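BauA (PDB 6HCP) is an outer-membrane, TonB-dependent receptor of Acinetobacter baumannii that takes up iron as ferric preacinetobactin. Local coordinates at residues S66-Y71 / F135-V140; T165-D170 / R239-A244; H189-R194 / G203-G208. All coordinates share one frame; numbering follows the deposited sequence. Where two conformers were deposited one is given.

Contact 1 of 3, residues S66-Y71 / F135-V140; sequences SYTDKY and FGRVEV. With EDO (1,2-ethanediol), chain H.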
loop_
_atom_site.group_PDB
_atom_site.type_symbol
_atom_site.label_atom_id
_atom_site.label_comp_id
_atom_site.label_asym_id
_atom_site.label_seq_id
_atom_site.Cartn_x
_atom_site.Cartn_y
_atom_site.Cartn_z
ATOM N N SER A 66 -2.931 27.558 -19.607
ATOM C CA SER A 66 -4.045 27.892 -18.742
ATOM C C SER A 66 -4.827 26.627 -18.383
ATOM O O SER A 66 -5.321 25.943 -19.270
ATOM C CB SER A 66 -4.939 28.895 -19.407
ATOM O OG SER A 66 -6.105 29.125 -18.639
ATOM N N TYR A 67 -4.936 26.363 -17.084
ATOM C CA TYR A 67 -5.673 25.206 -16.562
ATOM C C TYR A 67 -7.097 25.638 -16.219
ATOM O O TYR A 67 -7.310 26.691 -15.620
ATOM C CB TYR A 67 -4.987 24.654 -15.317
ATOM C CG TYR A 67 -3.555 24.253 -15.538
ATOM C CD1 TYR A 67 -3.240 23.063 -16.170
ATOM C CD2 TYR A 67 -2.505 25.081 -15.144
ATOM C CE1 TYR A 67 -1.924 22.728 -16.458
ATOM C CE2 TYR A 67 -1.186 24.753 -15.426
ATOM C CZ TYR A 67 -0.892 23.519 -15.984
ATOM O OH TYR A 67 0.397 23.213 -16.340
ATOM N N THR A 68 -8.056 24.747 -16.487
ATOM C CA THR A 68 -9.476 25.020 -16.180
ATOM C C THR A 68 -9.813 24.565 -14.760
ATOM O O THR A 68 -9.144 23.711 -14.166
ATOM C CB THR A 68 -10.409 24.354 -17.201
ATOM O OG1 THR A 68 -10.302 22.939 -17.027
ATOM C CG2 THR A 68 -10.069 24.717 -18.631
ATOM N N ASP A 69 -10.951 25.061 -14.277
ATOM C CA ASP A 69 -11.508 24.649 -13.023
ATOM C C ASP A 69 -11.845 23.145 -13.049
ATOM O O ASP A 69 -11.817 22.522 -12.008
ATOM C CB ASP A 69 -12.704 25.512 -12.606
ATOM C CG ASP A 69 -13.842 25.637 -13.616
ATOM O OD1 ASP A 69 -13.640 25.382 -14.815
ATOM O OD2 ASP A 69 -14.930 25.975 -13.175
ATOM N N LYS A 70 -12.146 22.585 -14.221
ATOM C CA LYS A 70 -12.396 21.138 -14.327
ATOM C C LYS A 70 -11.111 20.371 -13.958
ATOM O O LYS A 70 -11.142 19.408 -13.187
ATOM C CB LYS A 70 -12.904 20.772 -15.726
ATOM C CG LYS A 70 -13.117 19.269 -15.979
ATOM C CD LYS A 70 -13.948 18.585 -14.904
ATOM C CE LYS A 70 -14.583 17.271 -15.332
ATOM N NZ LYS A 70 -13.575 16.288 -15.802
ATOM N N TYR A 71 -9.959 20.835 -14.462
ATOM C CA TYR A 71 -8.656 20.225 -14.100
ATOM C C TYR A 71 -8.397 20.338 -12.598
ATOM O O TYR A 71 -8.034 19.367 -11.939
ATOM C CB TYR A 71 -7.508 20.850 -14.891
ATOM C CG TYR A 71 -6.169 20.206 -14.641
ATOM C CD1 TYR A 71 -5.928 18.894 -15.013
ATOM C CD2 TYR A 71 -5.163 20.887 -13.977
ATOM C CE1 TYR A 71 -4.686 18.308 -14.829
ATOM C CE2 TYR A 71 -3.916 20.322 -13.789
ATOM C CZ TYR A 71 -3.674 19.025 -14.215
ATOM O OH TYR A 71 -2.447 18.451 -14.011
ATOM N N PHE A 135 -11.576 29.961 -8.597
ATOM C CA PHE A 135 -11.015 30.315 -9.901
ATOM C C PHE A 135 -11.567 29.444 -11.023
ATOM O O PHE A 135 -11.597 28.207 -10.926
ATOM C CB PHE A 135 -9.485 30.302 -9.839
ATOM C CG PHE A 135 -8.948 31.179 -8.741
ATOM C CD1 PHE A 135 -9.083 32.560 -8.813
ATOM C CD2 PHE A 135 -8.346 30.631 -7.616
ATOM C CE1 PHE A 135 -8.689 33.364 -7.754
ATOM C CE2 PHE A 135 -7.925 31.440 -6.573
ATOM C CZ PHE A 135 -8.119 32.801 -6.631
ATOM N N GLY A 136 -11.843 30.104 -12.151
ATOM C CA GLY A 136 -12.210 29.462 -13.401
ATOM C C GLY A 136 -10.999 29.008 -14.198
ATOM O O GLY A 136 -11.076 28.057 -14.980
ATOM N N ARG A 137 -9.887 29.749 -14.070
ATOM C CA ARG A 137 -8.661 29.433 -14.787
ATOM C C ARG A 137 -7.472 29.730 -13.870
ATOM O O ARG A 137 -7.508 30.633 -13.054
ATOM C CB ARG A 137 -8.482 30.242 -16.073
ATOM C CG ARG A 137 -9.645 30.161 -17.050
ATOM C CD ARG A 137 -9.644 28.850 -17.822
ATOM N NE ARG A 137 -10.711 28.831 -18.808
ATOM C CZ ARG A 137 -11.903 28.245 -18.659
ATOM N NH1 ARG A 137 -12.267 27.674 -17.518
ATOM N NH2 ARG A 137 -12.730 28.250 -19.689
ATOM N N VAL A 138 -6.421 28.931 -14.031
ATOM C CA VAL A 138 -5.129 29.205 -13.430
ATOM C C VAL A 138 -4.105 29.237 -14.556
ATOM O O VAL A 138 -3.892 28.217 -15.207
ATOM C CB VAL A 138 -4.756 28.143 -12.383
ATOM C CG1 VAL A 138 -3.308 28.320 -11.927
ATOM C CG2 VAL A 138 -5.698 28.171 -11.200
ATOM N N GLU A 139 -3.584 30.437 -14.853
ATOM C CA GLU A 139 -2.768 30.682 -15.994
ATOM C C GLU A 139 -1.307 30.877 -15.563
ATOM O O GLU A 139 -1.015 31.479 -14.526
ATOM C CB GLU A 139 -3.224 31.950 -16.734
ATOM C CG GLU A 139 -4.695 31.988 -17.081
ATOM C CD GLU A 139 -5.117 33.253 -17.805
ATOM O OE1 GLU A 139 -4.337 34.263 -17.775
ATOM O OE2 GLU A 139 -6.190 33.214 -18.450
ATOM N N VAL A 140 -0.392 30.377 -16.385
ATOM C CA VAL A 140 1.036 30.526 -16.156
ATOM C C VAL A 140 1.658 31.108 -17.421
ATOM O O VAL A 140 1.452 30.599 -18.536
ATOM C CB VAL A 140 1.731 29.200 -15.788
ATOM C CG1 VAL A 140 3.215 29.419 -15.494
ATOM C CG2 VAL A 140 1.066 28.513 -14.617
HETATM C C1 EDO H . -2.990 29.008 -23.414
HETATM O O1 EDO H . -2.460 29.665 -24.579
HETATM C C2 EDO H . -2.706 27.506 -23.468
HETATM O O2 EDO H . -3.196 26.872 -22.260
HETATM O O HOH W 1 -7.288 31.176 -19.727
HETATM O O HOH W 2 -14.791 26.345 -17.374
#
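In the plug domain of this TonB-dependent receptor, S66-T68 runs antiparallel to R137-V140 in a small mixed sheet. Y67 and V138 form the hydrogen-bonded pair. Y67 N gives V138 O a nearly straight bond of 2.8 Å, and V138 N returns one of 2.9 Å to Y67 O. The flanking pairs, S66 with E139 and T68 with R137, are non-hydrogen-bonded. On the Y67 face, CE2 of that ring comes to 4.5 Å from V140 CG2, with the methyl at the ring edge. Helix 81-84 packs against the same face. On the other face, S66 OG lies 3.6 Å from E139 CG, and a water bridges S66 OG to E139 OE2. E139 OE1 is taken by N162 and the backbone of N48. R137 lies beside T68, pointing the same way. T68 CG2 sits over one face of the guanidinium, offset toward its rim. T68 is also the N-cap of helix 69-75. Its OG1 accepts a weak bond from Y71 N and is bonded to G41 O. R137 CD is swung aside (chi2 -77°), bending the chain. R137 NH1 reaches back to G136 O, above that carbonyl plane. G136 and R137 both face V164, a classic beta bulge. R137 NH2 has a salt bridge to D36. The salt bridge from R137 NH1 to D69 OD1 is long, 3.8 Å, and a water in the guanidinium plane links the same two atoms.

Contact 2 of 3, residues T165-D170 / R239-A244; sequences TKYAAD and RVFVDA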
loop_
_atom_site.group_PDB
_atom_site.type_symbol
_atom_site.label_atom_id
_atom_site.label_comp_id
_atom_site.label_asym_id
_atom_site.label_seq_id
_atom_site.Cartn_x
_atom_site.Cartn_y
_atom_site.Cartn_z
ATOM N N THR A 165 -11.008 34.618 -11.859
ATOM C CA THR A 165 -12.096 34.289 -10.945
ATOM C C THR A 165 -13.313 33.773 -11.730
ATOM O O THR A 165 -13.399 33.922 -12.959
ATOM C CB THR A 165 -12.483 35.487 -10.073
ATOM O OG1 THR A 165 -12.843 36.560 -10.945
ATOM C CG2 THR A 165 -11.364 35.892 -9.142
ATOM N N LYS A 166 -14.230 33.150 -10.991
ATOM C CA LYS A 166 -15.475 32.592 -11.554
ATOM C C LYS A 166 -16.572 33.673 -11.581
ATOM O O LYS A 166 -16.813 34.343 -10.570
ATOM C CB LYS A 166 -15.984 31.449 -10.673
ATOM C CG LYS A 166 -15.174 30.164 -10.698
ATOM C CD LYS A 166 -15.578 29.222 -9.561
ATOM C CE LYS A 166 -15.038 27.815 -9.728
ATOM N NZ LYS A 166 -15.450 26.939 -8.604
ATOM N N TYR A 167 -17.304 33.730 -12.696
ATOM C CA TYR A 167 -18.526 34.533 -12.790
ATOM C C TYR A 167 -19.698 33.625 -13.216
ATOM O O TYR A 167 -19.497 32.503 -13.714
ATOM C CB TYR A 167 -18.301 35.691 -13.768
ATOM C CG TYR A 167 -17.181 36.630 -13.378
ATOM C CD1 TYR A 167 -17.317 37.505 -12.309
ATOM C CD2 TYR A 167 -15.955 36.576 -14.023
ATOM C CE1 TYR A 167 -16.282 38.350 -11.930
ATOM C CE2 TYR A 167 -14.916 37.420 -13.663
ATOM C CZ TYR A 167 -15.072 38.302 -12.610
ATOM O OH TYR A 167 -14.027 39.112 -12.248
ATOM N N ALA A 168 -20.923 34.129 -13.043
ATOM C CA ALA A 168 -22.133 33.334 -13.265
ATOM C C ALA A 168 -22.303 33.017 -14.747
ATOM O O ALA A 168 -22.323 33.910 -15.589
ATOM C CB ALA A 168 -23.340 34.053 -12.723
ATOM N N ALA A 169 -22.445 31.725 -15.049
ATOM C CA ALA A 169 -22.907 31.273 -16.360
ATOM C C ALA A 169 -24.398 31.627 -16.542
ATOM O O ALA A 169 -25.104 31.964 -15.584
ATOM C CB ALA A 169 -22.671 29.785 -16.498
ATOM N N ASP A 170 -24.875 31.488 -17.777
ATOM C CA ASP A 170 -26.241 31.886 -18.174
ATOM C C ASP A 170 -27.288 31.058 -17.415
ATOM O O ASP A 170 -28.196 31.628 -16.800
ATOM C CB ASP A 170 -26.417 31.767 -19.687
ATOM C CG ASP A 170 -25.801 32.931 -20.449
ATOM O OD1 ASP A 170 -25.765 34.053 -19.885
ATOM O OD2 ASP A 170 -25.325 32.702 -21.575
ATOM N N ARG A 239 -18.662 47.395 -19.161
ATOM C CA ARG A 239 -18.697 46.155 -18.353
ATOM C C ARG A 239 -18.017 46.430 -17.010
ATOM O O ARG A 239 -17.059 47.207 -16.942
ATOM C CB ARG A 239 -17.978 45.029 -19.096
ATOM C CG ARG A 239 -18.618 44.652 -20.419
ATOM C CD ARG A 239 -17.668 43.876 -21.303
ATOM N NE ARG A 239 -16.544 44.694 -21.701
ATOM C CZ ARG A 239 -16.577 45.596 -22.674
ATOM N NH1 ARG A 239 -15.470 46.231 -23.010
ATOM N NH2 ARG A 239 -17.698 45.824 -23.338
ATOM N N VAL A 240 -18.557 45.848 -15.937
ATOM C CA VAL A 240 -17.959 45.947 -14.607
ATOM C C VAL A 240 -17.891 44.546 -13.988
ATOM O O VAL A 240 -18.819 43.759 -14.137
ATOM C CB VAL A 240 -18.733 46.898 -13.689
ATOM C CG1 VAL A 240 -18.152 46.916 -12.290
ATOM C CG2 VAL A 240 -18.778 48.303 -14.281
ATOM N N PHE A 241 -16.744 44.237 -13.369
ATOM C CA PHE A 241 -16.499 42.956 -12.673
ATOM C C PHE A 241 -16.004 43.261 -11.262
ATOM O O PHE A 241 -15.076 44.026 -11.092
ATOM C CB PHE A 241 -15.435 42.132 -13.403
ATOM C CG PHE A 241 -15.739 41.824 -14.839
ATOM C CD1 PHE A 241 -16.427 40.678 -15.185
ATOM C CD2 PHE A 241 -15.304 42.660 -15.850
ATOM C CE1 PHE A 241 -16.672 40.375 -16.511
ATOM C CE2 PHE A 241 -15.530 42.341 -17.177
ATOM C CZ PHE A 241 -16.273 41.237 -17.498
ATOM N N VAL A 242 -16.660 42.685 -10.251
ATOM C CA VAL A 242 -16.258 42.848 -8.884
ATOM C C VAL A 242 -15.983 41.461 -8.295
ATOM O O VAL A 242 -16.755 40.522 -8.518
ATOM C CB VAL A 242 -17.326 43.597 -8.074
ATOM C CG1 VAL A 242 -16.978 43.664 -6.600
ATOM C CG2 VAL A 242 -17.582 44.986 -8.632
ATOM N N ASP A 243 -14.899 41.355 -7.532
ATOM C CA ASP A 243 -14.518 40.117 -6.844
ATOM C C ASP A 243 -14.156 40.450 -5.400
ATOM O O ASP A 243 -13.534 41.475 -5.110
ATOM C CB ASP A 243 -13.346 39.448 -7.574
ATOM C CG ASP A 243 -13.680 39.026 -8.986
ATOM O OD1 ASP A 243 -14.244 37.918 -9.154
ATOM O OD2 ASP A 243 -13.395 39.812 -9.920
ATOM N N ALA A 244 -14.553 39.577 -4.478
ATOM C CA ALA A 244 -14.136 39.696 -3.098
ATOM C C ALA A 244 -14.011 38.301 -2.480
ATOM O O ALA A 244 -14.770 37.399 -2.829
ATOM C CB ALA A 244 -15.114 40.532 -2.317
#
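Y167 reaches from the loop after strand 159-165 across to F241 and D243 on barrel strand 238-252. Its CB points toward that strand. CG stands anti to the carbonyl carbon (chi1 -60°). Farther out, CE1 passes 3.5 Å from D243 OD1. CE2 lies 3.9 Å from F241 CD1, which sits over one ring face, offset toward the rim. The two rings meet obliquely, with planes at 53° and centroids 5.2 Å apart. CZ lies 3.5 Å from D243 OD2 and also touches F241 CD1. At the tip, Y167 OH donates to the syn lone pair of D243 OD2, 2.5 Å away. Y167 OH also lies 3.5 Å from F241 CB. T165 meets D243 tip to tip, and T165 OG1 donates to D243 OD1 at 2.6 Å from above the carboxylate plane. Two hydroxyls therefore grip the carboxylate, one on each oxygen, which would fix its rotation. R293 bonds to Y167 OH and makes a cation-pi contact with F241. N119 bonds to T165 OG1. The contact thus joins the end of plug strand 159-165 and the loop leading to strand 173-181 to the barrel wall, where strand 238-252 runs between strands 221-234 and 282-297.

Contact 3 of 3, residues H189-R194 / G203-G208; sequences HVDVGR and GVRING. With C8E ((hydroxyethyloxy)tri(ethyloxy)octane), chain B.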
loop_
_atom_site.group_PDB
_atom_site.type_symbol
_atom_site.label_atom_id
_atom_site.label_comp_id
_atom_site.label_asym_id
_atom_site.label_seq_id
_atom_site.Cartn_x
_atom_site.Cartn_y
_atom_site.Cartn_z
ATOM N N HIS A 189 -17.545 22.114 -0.163
ATOM C CA HIS A 189 -17.444 23.244 -1.045
ATOM C C HIS A 189 -18.779 23.419 -1.770
ATOM O O HIS A 189 -19.248 22.499 -2.436
ATOM C CB HIS A 189 -16.296 23.012 -2.040
ATOM C CG HIS A 189 -16.253 23.990 -3.162
ATOM N ND1 HIS A 189 -15.796 23.644 -4.416
ATOM C CD2 HIS A 189 -16.540 25.316 -3.202
ATOM C CE1 HIS A 189 -15.848 24.703 -5.211
ATOM N NE2 HIS A 189 -16.247 25.753 -4.465
ATOM N N VAL A 190 -19.361 24.613 -1.628
ATOM C CA VAL A 190 -20.556 25.007 -2.346
ATOM C C VAL A 190 -20.180 26.053 -3.398
ATOM O O VAL A 190 -19.394 26.961 -3.121
ATOM C CB VAL A 190 -21.614 25.554 -1.374
ATOM C CG1 VAL A 190 -22.715 26.305 -2.108
ATOM C CG2 VAL A 190 -22.187 24.446 -0.506
ATOM N N ASP A 191 -20.717 25.865 -4.608
ATOM C CA ASP A 191 -20.507 26.745 -5.738
ATOM C C ASP A 191 -21.883 27.031 -6.357
ATOM O O ASP A 191 -22.550 26.101 -6.819
ATOM C CB ASP A 191 -19.568 26.108 -6.765
ATOM C CG ASP A 191 -19.121 27.042 -7.880
ATOM O OD1 ASP A 191 -19.545 28.227 -7.865
ATOM O OD2 ASP A 191 -18.324 26.601 -8.734
ATOM N N VAL A 192 -22.329 28.292 -6.304
ATOM C CA VAL A 192 -23.685 28.653 -6.781
ATOM C C VAL A 192 -23.603 29.896 -7.666
ATOM O O VAL A 192 -22.879 30.841 -7.351
ATOM C CB VAL A 192 -24.654 28.889 -5.607
ATOM C CG1 VAL A 192 -24.819 27.649 -4.750
ATOM C CG2 VAL A 192 -24.250 30.070 -4.749
ATOM N N GLY A 193 -24.318 29.863 -8.792
ATOM C CA GLY A 193 -24.391 31.000 -9.684
ATOM C C GLY A 193 -25.796 31.208 -10.235
ATOM O O GLY A 193 -26.549 30.251 -10.443
ATOM N N ARG A 194 -26.109 32.471 -10.533
ATOM C CA ARG A 194 -27.339 32.836 -11.210
ATOM C C ARG A 194 -27.144 34.216 -11.838
ATOM O O ARG A 194 -26.430 35.064 -11.280
ATOM C CB ARG A 194 -28.502 32.866 -10.212
ATOM C CG ARG A 194 -29.862 33.116 -10.846
ATOM C CD ARG A 194 -30.953 33.168 -9.794
ATOM N NE ARG A 194 -31.366 31.831 -9.399
ATOM C CZ ARG A 194 -32.155 31.046 -10.124
ATOM N NH1 ARG A 194 -32.682 31.492 -11.252
ATOM N NH2 ARG A 194 -32.393 29.807 -9.736
ATOM N N GLY A 203 -24.641 39.191 -13.046
ATOM C CA GLY A 203 -24.269 37.848 -12.586
ATOM C C GLY A 203 -23.783 37.864 -11.152
ATOM O O GLY A 203 -23.110 38.808 -10.715
ATOM N N VAL A 204 -24.173 36.830 -10.396
ATOM C CA VAL A 204 -23.687 36.598 -9.049
ATOM C C VAL A 204 -23.166 35.152 -8.970
ATOM O O VAL A 204 -23.883 34.198 -9.324
ATOM C CB VAL A 204 -24.796 36.828 -8.013
ATOM C CG1 VAL A 204 -24.293 36.546 -6.617
ATOM C CG2 VAL A 204 -25.405 38.223 -8.110
ATOM N N ARG A 205 -21.930 34.992 -8.491
ATOM C CA ARG A 205 -21.315 33.646 -8.314
ATOM C C ARG A 205 -20.647 33.582 -6.936
ATOM O O ARG A 205 -19.844 34.431 -6.585
ATOM C CB ARG A 205 -20.354 33.374 -9.478
ATOM C CG ARG A 205 -19.662 32.017 -9.418
ATOM C CD ARG A 205 -20.262 30.999 -10.357
ATOM N NE ARG A 205 -19.548 29.733 -10.326
ATOM C CZ ARG A 205 -18.981 29.177 -11.375
ATOM N NH1 ARG A 205 -18.919 29.831 -12.520
ATOM N NH2 ARG A 205 -18.466 27.961 -11.275
ATOM N N ILE A 206 -21.043 32.602 -6.119
ATOM C CA ILE A 206 -20.619 32.525 -4.748
ATOM C C ILE A 206 -19.957 31.156 -4.522
ATOM O O ILE A 206 -20.512 30.144 -4.909
ATOM C CB ILE A 206 -21.812 32.737 -3.794
ATOM C CG1 ILE A 206 -22.497 34.090 -4.011
ATOM C CG2 ILE A 206 -21.391 32.588 -2.355
ATOM C CD1 ILE A 206 -23.836 34.189 -3.322
ATOM N N ASN A 207 -18.802 31.148 -3.849
ATOM C CA ASN A 207 -18.164 29.907 -3.442
ATOM C C ASN A 207 -17.924 29.967 -1.943
ATOM O O ASN A 207 -17.525 31.008 -1.407
ATOM C CB ASN A 207 -16.870 29.646 -4.219
ATOM C CG ASN A 207 -17.104 29.168 -5.627
ATOM O OD1 ASN A 207 -17.038 27.968 -5.899
ATOM N ND2 ASN A 207 -17.391 30.096 -6.532
ATOM N N GLY A 208 -18.178 28.842 -1.266
ATOM C CA GLY A 208 -17.856 28.679 0.123
ATOM C C GLY A 208 -17.228 27.314 0.364
ATOM O O GLY A 208 -17.645 26.334 -0.226
HETATM C C1 C8E B . -12.757 32.944 7.943
HETATM C C2 C8E B . -12.633 32.709 6.452
HETATM C C3 C8E B . -13.978 32.622 5.731
HETATM C C4 C8E B . -14.907 31.578 6.347
HETATM C C5 C8E B . -16.079 31.246 5.422
HETATM C C6 C8E B . -16.600 29.835 5.672
HETATM C C7 C8E B . -17.601 29.394 4.611
HETATM C C8 C8E B . -18.155 28.008 4.940
HETATM O O9 C8E B . -18.560 27.324 3.748
HETATM C C10 C8E B . -19.033 25.997 3.970
HETATM C C11 C8E B . -19.804 25.540 2.751
HETATM O O12 C8E B . -19.651 24.136 2.599
#
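D191 and R205 form a side-on, two-pronged salt bridge diagonally across the strand pair; D191 is paired with N207 and R205 with G193. R205 NE meets D191 OD1 and R205 NH2 meets D191 OD2, both at 2.9 Å and nearly straight. Both come in on the syn sides, somewhat out of the carboxylate plane, and the two planar groups are 19° apart. R205 CD is turned aside (chi2 102°), and the chain bends there toward D191. Beside them, H189 NE2 donates to N207 OD1 at 2.8 Å, on a lone pair in the amide plane, with ring and amide nearly coplanar. N207 OD1 also stands 3.0 Å from D191 CG. K166 makes a salt bridge to D191 OD2 and a weak hydrogen bond to N207 OD1. Two positive groups thus meet the carboxylate and would be expected to keep it ionised. The face of V190, V192, V204 and I206 is largely apolar, with R194 at one end. There V192 CG2 packs on I206 CB at 3.7 Å. Three hydrogen-bonded pairs join the backbones. This is an antiparallel hairpin of a transmembrane beta-barrel, with a polar face toward the plug and a mainly apolar face outward, where detergent lies.

How the contacts relate
From the N terminus, contact 1 closes first, bringing 66-71 onto 135-140 within the plug. The chain then runs through strand 159-165 into contact 2, whose loop spans the first barrel strands and ends on 239-244. Contact 3 lies nested inside that loop and is a local hairpin, with only eight residues between its segments. Contact 1 precedes both in series. K166 ties the three together. Its aliphatic chain packs on F135, G136 and D69 of contact 1, and its ammonium ends among the polar side chains of contact 3. Y167 O also probably bonds to R205. Together the contacts join the plug sheet, the plug-to-barrel linker and the barrel wall.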